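Local coordinates for SusD superfamily protein (Bacteroides vulgatus, PDB 3MYV), which probably binds polysaccharide at the cell outer membrane, as a member of the SusD family of saccharide-binding proteins, at residues T151-T159 against F441-P449. Numbering follows the deposited sequence.
Sequences TYENPPRST and FSPEMEQNP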
loop_
_atom_site.group_PDB
_atom_site.type_symbol
_atom_site.label_atom_id
_atom_site.label_comp_id
_atom_site.label_asym_id
_atom_site.label_seq_id
_atom_site.Cartn_x
_atom_site.Cartn_y
_atom_site.Cartn_z
ATOM N N THR A 151 -19.423 -18.462 -15.786
ATOM C CA THR A 151 -19.033 -18.110 -17.152
ATOM C C THR A 151 -19.693 -16.814 -17.600
ATOM O O THR A 151 -19.004 -15.923 -18.076
ATOM C CB THR A 151 -19.357 -19.224 -18.116
ATOM O OG1 THR A 151 -18.713 -20.418 -17.677
ATOM C CG2 THR A 151 -18.900 -18.893 -19.565
ATOM N N TYR A 152 -21.009 -16.697 -17.405
ATOM C CA TYR A 152 -21.757 -15.488 -17.838
ATOM C C TYR A 152 -22.305 -14.618 -16.699
ATOM O O TYR A 152 -23.237 -13.799 -16.904
ATOM C CB TYR A 152 -22.878 -15.903 -18.784
ATOM C CG TYR A 152 -22.406 -16.709 -19.957
ATOM C CD1 TYR A 152 -21.588 -16.134 -20.948
ATOM C CD2 TYR A 152 -22.736 -18.043 -20.076
ATOM C CE1 TYR A 152 -21.150 -16.871 -22.006
ATOM C CE2 TYR A 152 -22.289 -18.791 -21.143
ATOM C CZ TYR A 152 -21.501 -18.203 -22.103
ATOM O OH TYR A 152 -21.078 -18.968 -23.161
ATOM N N GLU A 153 -21.733 -14.805 -15.510
ATOM C CA GLU A 153 -22.058 -14.033 -14.315
ATOM C C GLU A 153 -21.270 -12.720 -14.324
ATOM O O GLU A 153 -20.073 -12.701 -14.606
ATOM C CB GLU A 153 -21.674 -14.828 -13.059
ATOM C CG GLU A 153 -22.003 -14.149 -11.747
ATOM C CD GLU A 153 -21.322 -14.798 -10.555
ATOM O OE1 GLU A 153 -20.895 -15.977 -10.643
ATOM O OE2 GLU A 153 -21.224 -14.112 -9.529
ATOM N N ASN A 154 -21.946 -11.628 -13.975
ATOM C CA ASN A 154 -21.305 -10.322 -13.812
ATOM C C ASN A 154 -21.607 -9.859 -12.396
ATOM O O ASN A 154 -22.706 -9.368 -12.141
ATOM C CB ASN A 154 -21.853 -9.326 -14.824
ATOM C CG ASN A 154 -21.692 -9.805 -16.243
ATOM O OD1 ASN A 154 -22.672 -10.090 -16.927
ATOM N ND2 ASN A 154 -20.452 -9.984 -16.660
ATOM N N PRO A 155 -20.664 -10.066 -11.466
ATOM C CA PRO A 155 -20.985 -9.758 -10.072
ATOM C C PRO A 155 -21.355 -8.295 -9.870
ATOM O O PRO A 155 -20.755 -7.424 -10.491
ATOM C CB PRO A 155 -19.700 -10.086 -9.327
ATOM C CG PRO A 155 -18.948 -11.028 -10.210
ATOM C CD PRO A 155 -19.320 -10.658 -11.616
ATOM N N PRO A 156 -22.352 -8.022 -9.023
ATOM C CA PRO A 156 -22.732 -6.643 -8.802
ATOM C C PRO A 156 -21.714 -5.987 -7.855
ATOM O O PRO A 156 -20.856 -6.661 -7.315
ATOM C CB PRO A 156 -24.088 -6.787 -8.100
ATOM C CG PRO A 156 -23.929 -8.059 -7.303
ATOM C CD PRO A 156 -23.212 -8.953 -8.267
ATOM N N ARG A 157 -21.868 -4.698 -7.607
ATOM C CA ARG A 157 -21.116 -4.047 -6.566
ATOM C C ARG A 157 -21.636 -4.549 -5.227
ATOM O O ARG A 157 -22.833 -4.737 -5.049
ATOM C CB ARG A 157 -21.247 -2.533 -6.667
ATOM C CG ARG A 157 -20.659 -1.940 -7.943
ATOM C CD ARG A 157 -20.779 -0.443 -7.969
ATOM N NE ARG A 157 -19.869 0.192 -7.029
ATOM C CZ ARG A 157 -19.765 1.502 -6.805
ATOM N NH1 ARG A 157 -20.555 2.397 -7.408
ATOM N NH2 ARG A 157 -18.860 1.927 -5.945
ATOM N N SER A 158 -20.721 -4.818 -4.298
ATOM C CA SER A 158 -21.099 -5.069 -2.929
ATOM C C SER A 158 -20.718 -3.861 -2.070
ATOM O O SER A 158 -20.017 -2.979 -2.562
ATOM C CB SER A 158 -20.401 -6.336 -2.446
ATOM O OG SER A 158 -21.094 -7.464 -2.918
ATOM N N THR A 159 -21.169 -3.802 -0.809
ATOM C CA THR A 159 -20.801 -2.686 0.063
ATOM C C THR A 159 -19.354 -2.852 0.521
ATOM O O THR A 159 -18.769 -3.927 0.438
ATOM C CB THR A 159 -21.708 -2.539 1.307
ATOM O OG1 THR A 159 -21.575 -3.698 2.142
ATOM C CG2 THR A 159 -23.184 -2.358 0.888
ATOM N N PHE A 441 -22.657 -4.754 -19.762
ATOM C CA PHE A 441 -23.356 -5.954 -19.281
ATOM C C PHE A 441 -24.192 -5.701 -18.027
ATOM O O PHE A 441 -25.094 -6.474 -17.734
ATOM C CB PHE A 441 -22.357 -7.116 -18.997
ATOM C CG PHE A 441 -21.738 -7.694 -20.231
ATOM C CD1 PHE A 441 -22.523 -8.194 -21.256
ATOM C CD2 PHE A 441 -20.366 -7.734 -20.377
ATOM C CE1 PHE A 441 -21.948 -8.725 -22.402
ATOM C CE2 PHE A 441 -19.788 -8.260 -21.528
ATOM C CZ PHE A 441 -20.581 -8.745 -22.541
ATOM N N SER A 442 -23.882 -4.629 -17.295
ATOM C CA SER A 442 -24.597 -4.279 -16.064
ATOM C C SER A 442 -25.056 -2.794 -16.081
ATOM O O SER A 442 -24.526 -1.946 -15.351
ATOM C CB SER A 442 -23.704 -4.554 -14.865
ATOM O OG SER A 442 -23.104 -5.857 -14.916
ATOM N N PRO A 443 -26.021 -2.469 -16.951
ATOM C CA PRO A 443 -26.489 -1.094 -17.105
ATOM C C PRO A 443 -27.101 -0.471 -15.849
ATOM O O PRO A 443 -27.121 0.756 -15.736
ATOM C CB PRO A 443 -27.527 -1.192 -18.232
ATOM C CG PRO A 443 -27.892 -2.627 -18.299
ATOM C CD PRO A 443 -26.681 -3.379 -17.896
ATOM N N GLU A 444 -27.571 -1.291 -14.914
ATOM C CA GLU A 444 -28.170 -0.767 -13.690
ATOM C C GLU A 444 -27.181 -0.675 -12.515
ATOM O O GLU A 444 -27.534 -0.222 -11.455
ATOM C CB GLU A 444 -29.405 -1.593 -13.312
ATOM C CG GLU A 444 -30.455 -1.693 -14.427
ATOM C CD GLU A 444 -30.847 -0.345 -15.015
ATOM O OE1 GLU A 444 -31.180 0.586 -14.249
ATOM O OE2 GLU A 444 -30.827 -0.217 -16.259
HETATM N N MSE A 445 -25.929 -1.094 -12.717
HETATM C CA MSE A 445 -24.884 -0.884 -11.746
HETATM C C MSE A 445 -24.769 0.623 -11.489
HETATM O O MSE A 445 -24.870 1.446 -12.402
HETATM C CB MSE A 445 -23.543 -1.451 -12.248
HETATM C CG MSE A 445 -22.377 -1.196 -11.353
HETATM SE SE MSE A 445 -20.744 -2.134 -11.850
HETATM C CE MSE A 445 -21.344 -3.955 -11.585
ATOM N N GLU A 446 -24.578 0.980 -10.231
ATOM C CA GLU A 446 -24.419 2.384 -9.872
ATOM C C GLU A 446 -23.008 2.877 -10.108
ATOM O O GLU A 446 -22.055 2.190 -9.807
ATOM C CB GLU A 446 -24.781 2.592 -8.415
ATOM C CG GLU A 446 -26.188 2.139 -8.143
ATOM C CD GLU A 446 -26.878 2.970 -7.115
ATOM O OE1 GLU A 446 -27.183 4.136 -7.428
ATOM O OE2 GLU A 446 -27.131 2.448 -6.010
ATOM N N GLN A 447 -22.900 4.091 -10.638
ATOM C CA GLN A 447 -21.638 4.811 -10.719
ATOM C C GLN A 447 -21.430 5.468 -9.358
ATOM O O GLN A 447 -22.401 5.725 -8.623
ATOM C CB GLN A 447 -21.680 5.841 -11.844
ATOM C CG GLN A 447 -20.408 6.665 -12.062
ATOM C CD GLN A 447 -19.180 5.838 -12.221
ATOM O OE1 GLN A 447 -18.508 5.511 -11.231
ATOM N NE2 GLN A 447 -18.876 5.450 -13.474
ATOM N N ASN A 448 -20.183 5.694 -8.987
ATOM C CA ASN A 448 -19.913 6.450 -7.768
ATOM C C ASN A 448 -20.514 7.853 -7.883
ATOM O O ASN A 448 -20.535 8.439 -8.961
ATOM C CB ASN A 448 -18.409 6.482 -7.447
ATOM C CG ASN A 448 -17.965 5.230 -6.720
ATOM O OD1 ASN A 448 -18.746 4.654 -5.959
ATOM N ND2 ASN A 448 -16.722 4.782 -6.951
ATOM N N PRO A 449 -21.038 8.370 -6.769
ATOM C CA PRO A 449 -21.770 9.644 -6.778
ATOM C C PRO A 449 -20.888 10.765 -7.324
ATOM O O PRO A 449 -19.677 10.744 -7.125
ATOM C CB PRO A 449 -22.090 9.898 -5.292
ATOM C CG PRO A 449 -21.421 8.905 -4.530
ATOM C CD PRO A 449 -20.956 7.776 -5.423
HETATM O O HOH W 1 -23.716 -6.814 -12.364
#
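Asn154 lies over the start of the loop that follows helix 438-441. Its amide crosses the Phe441 side chain with the amide and ring planes almost parallel, 5° apart, but it meets the root of that side chain: Asn154 OD1 comes 3.6 Å from CB of Phe441. Its own CB rests against the hydroxyl of Ser442. From the backbone, Asn154 O accepts a bond from a water that also hydrogen-bonds Ser442 OG, each leg 2.8 Å, so this end of the contact is bridged by solvent.

Pro155 and Pro156 offer mainly backbone to Met445, a selenomethionine. Pro155 O is 3.7 Å from CE of Met445, and CA of Pro156 also touches this methyl. Met445 closes a type I turn that begins at Ser442, its N bonded to Ser442 O; its side chain runs out extended, CG anti to the backbone N (chi1 176°), and bends only at the last torsion, which swings the CE methyl toward the 155-157 backbone, while SE rests against Arg157 CG.

Arg157 crosses Met445 at about a right angle, its CD 3.8 Å from Met445 CG. The chain then bends at chi3 (72°) and presents the guanidinium edge to the 446-448 backbone and the Asn448 amide. Arg157 NH1 gives a hydrogen bond to Glu446 O (2.8 Å), approaching from above the carbonyl plane. Arg157 NH2 reaches Asn448 OD1 at 2.7 Å, nearly straight and within the guanidinium plane; NH1 adds a weak bond to the same oxygen. NE is taken by Gly141 O of strand 140-143, the antiparallel partner of 157-159, while ND2 of buried Asn448 bonds Leu432 O and Phe128 O.

The arginine thus ties the small sheet to the C-terminal loop through neutral oxygens, and its bonds at NE, NH1 and NH2 should fix the rotation of the guanidinium.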